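Local coordinates for protein 4'-phospho-dehydrooxetanocin synthase (Bacillus megaterium, PDB 5UL3) that uses S-adenosylmethionine radical chemistry and cobalamin to contract the sugar ring of dAMP to an oxetane aldehyde, a step in oxetanocin A biosynthesis, at residues A[666-670]-A[692-696]. Residues are numbered along the deposited sequence; the frame is centred on the assembly and turned at random.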
loop_
_atom_site.group_PDB
_atom_site.type_symbol
_atom_site.label_atom_id
_atom_site.label_comp_id
_atom_site.label_asym_id
_atom_site.label_seq_id
_atom_site.Cartn_x
_atom_site.Cartn_y
_atom_site.Cartn_z
ATOM N N SER A 666 5.888 28.484 -29.354
ATOM C CA SER A 666 5.433 29.732 -29.966
ATOM C C SER A 666 4.745 30.632 -28.941
ATOM O O SER A 666 3.660 31.164 -29.175
ATOM C CB SER A 666 4.510 29.454 -31.154
ATOM O OG SER A 666 5.023 28.408 -31.953
ATOM N N MET A 667 5.392 30.803 -27.790
ATOM C CA MET A 667 4.868 31.667 -26.739
ATOM C C MET A 667 5.981 32.548 -26.182
ATOM O O MET A 667 6.038 32.828 -24.980
ATOM C CB MET A 667 4.206 30.852 -25.629
ATOM C CG MET A 667 3.036 29.982 -26.089
ATOM S SD MET A 667 1.530 30.900 -26.515
ATOM C CE MET A 667 1.211 31.784 -24.984
ATOM N N GLU A 668 6.868 33.016 -27.064
ATOM C CA GLU A 668 8.018 33.815 -26.650
ATOM C C GLU A 668 7.620 35.129 -25.985
ATOM O O GLU A 668 8.407 35.678 -25.206
ATOM C CB GLU A 668 8.914 34.097 -27.858
ATOM C CG GLU A 668 9.288 32.863 -28.671
ATOM C CD GLU A 668 8.263 32.513 -29.742
ATOM O OE1 GLU A 668 7.062 32.808 -29.558
ATOM O OE2 GLU A 668 8.665 31.940 -30.777
ATOM N N HIS A 669 6.423 35.649 -26.273
ATOM C CA HIS A 669 5.964 36.868 -25.610
ATOM C C HIS A 669 5.839 36.684 -24.100
ATOM O O HIS A 669 6.094 37.625 -23.338
ATOM C CB HIS A 669 4.630 37.317 -26.210
ATOM C CG HIS A 669 3.687 36.193 -26.515
ATOM N ND1 HIS A 669 3.878 35.326 -27.571
ATOM C CD2 HIS A 669 2.536 35.806 -25.914
ATOM C CE1 HIS A 669 2.891 34.447 -27.601
ATOM N NE2 HIS A 669 2.063 34.717 -26.606
ATOM N N ILE A 670 5.453 35.491 -23.655
ATOM C CA ILE A 670 5.356 35.161 -22.232
ATOM C C ILE A 670 6.670 35.439 -21.502
ATOM O O ILE A 670 6.855 36.502 -20.908
ATOM C CB ILE A 670 4.945 33.683 -22.043
ATOM C CG1 ILE A 670 3.682 33.382 -22.846
ATOM C CG2 ILE A 670 4.751 33.344 -20.562
ATOM C CD1 ILE A 670 2.568 34.381 -22.626
ATOM N N ASN A 692 0.267 34.553 -16.296
ATOM C CA ASN A 692 0.963 34.663 -17.571
ATOM C C ASN A 692 1.337 33.289 -18.101
ATOM O O ASN A 692 1.150 32.991 -19.284
ATOM C CB ASN A 692 2.207 35.536 -17.408
ATOM C CG ASN A 692 2.547 36.296 -18.667
ATOM O OD1 ASN A 692 3.676 36.236 -19.161
ATOM N ND2 ASN A 692 1.563 37.006 -19.205
ATOM N N TRP A 693 1.880 32.435 -17.232
ATOM C CA TRP A 693 2.243 31.090 -17.651
ATOM C C TRP A 693 1.015 30.282 -18.055
ATOM O O TRP A 693 1.097 29.426 -18.941
ATOM C CB TRP A 693 2.992 30.385 -16.523
ATOM C CG TRP A 693 3.709 29.178 -16.987
ATOM C CD1 TRP A 693 3.337 27.867 -16.798
ATOM C CD2 TRP A 693 4.920 29.148 -17.741
ATOM N NE1 TRP A 693 4.263 27.032 -17.382
ATOM C CE2 TRP A 693 5.245 27.793 -17.960
ATOM C CE3 TRP A 693 5.771 30.139 -18.245
ATOM C CZ2 TRP A 693 6.374 27.407 -18.668
ATOM C CZ3 TRP A 693 6.891 29.756 -18.944
ATOM C CH2 TRP A 693 7.190 28.398 -19.148
ATOM N N GLN A 694 -0.126 30.543 -17.422
ATOM C CA GLN A 694 -1.354 29.823 -17.738
ATOM C C GLN A 694 -1.763 29.994 -19.198
ATOM O O GLN A 694 -2.479 29.143 -19.734
ATOM C CB GLN A 694 -2.476 30.287 -16.807
ATOM C CG GLN A 694 -3.808 29.568 -17.021
ATOM C CD GLN A 694 -4.879 30.004 -16.046
ATOM O OE1 GLN A 694 -5.236 31.180 -15.990
ATOM N NE2 GLN A 694 -5.405 29.057 -15.269
ATOM N N LEU A 695 -1.312 31.066 -19.858
ATOM C CA LEU A 695 -1.562 31.213 -21.290
ATOM C C LEU A 695 -0.956 30.067 -22.093
ATOM O O LEU A 695 -1.435 29.754 -23.189
ATOM C CB LEU A 695 -1.006 32.555 -21.780
ATOM C CG LEU A 695 -1.657 33.787 -21.155
ATOM C CD1 LEU A 695 -0.859 35.030 -21.552
ATOM C CD2 LEU A 695 -3.110 33.909 -21.618
ATOM N N ILE A 696 0.092 29.422 -21.575
ATOM C CA ILE A 696 0.640 28.265 -22.275
ATOM C C ILE A 696 -0.275 27.062 -22.098
ATOM O O ILE A 696 -0.486 26.286 -23.035
ATOM C CB ILE A 696 2.068 27.956 -21.797
ATOM C CG1 ILE A 696 2.940 29.208 -21.897
ATOM C CG2 ILE A 696 2.663 26.839 -22.636
ATOM C CD1 ILE A 696 4.261 29.038 -21.218
#
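Ile670 lays its aliphatic branches against helix 683-709, meeting Asn692, Trp693, Leu695 and Ile696 over a little more than one turn. The CG1 arm, beside the backbone N at chi1 -53° and bent again at chi2, ends with Ile670 CD1 3.6 Å from Leu695 CD1. The other branch, Ile670 CG2, approaches the six-membered part of the indole obliquely, 4.1 Å from Trp693 CE3. Met667 reaches the same Leu695 and Ile696: its chain folds at both chi2 and chi3 and crosses Leu695 at about a right angle, leaving Met667 CE 4.0 Å from Leu695 CB, while farther back Met667 CG faces Ile696 CG1 at 4.3 Å.

Polar atoms touch without bonding across the interface. Asn692 runs past Ile670 in the opposite direction, and Asn692 OD1 rests 3.4 Å from the methyl Ile670 CG2. Met667 CE likewise sits 3.8 Å from the carbonyl Leu695 O. On the pyrrole side of the indole Trp693 NE1 hydrogen-bonds to Ile636 O, and the ring packs on helices 620-648 and 652-664.

The loop side is shaped by two turns in succession: a Schellman motif with Ser666 at C' ends helix 652-664, then a type I beta turn, closed by Ile670 N to Met667 O at 3.0 Å, carries at its two ends the apolar residues that meet the later helix. This is helix-to-loop packing in the C-terminal helix bundle, away from the cofactors.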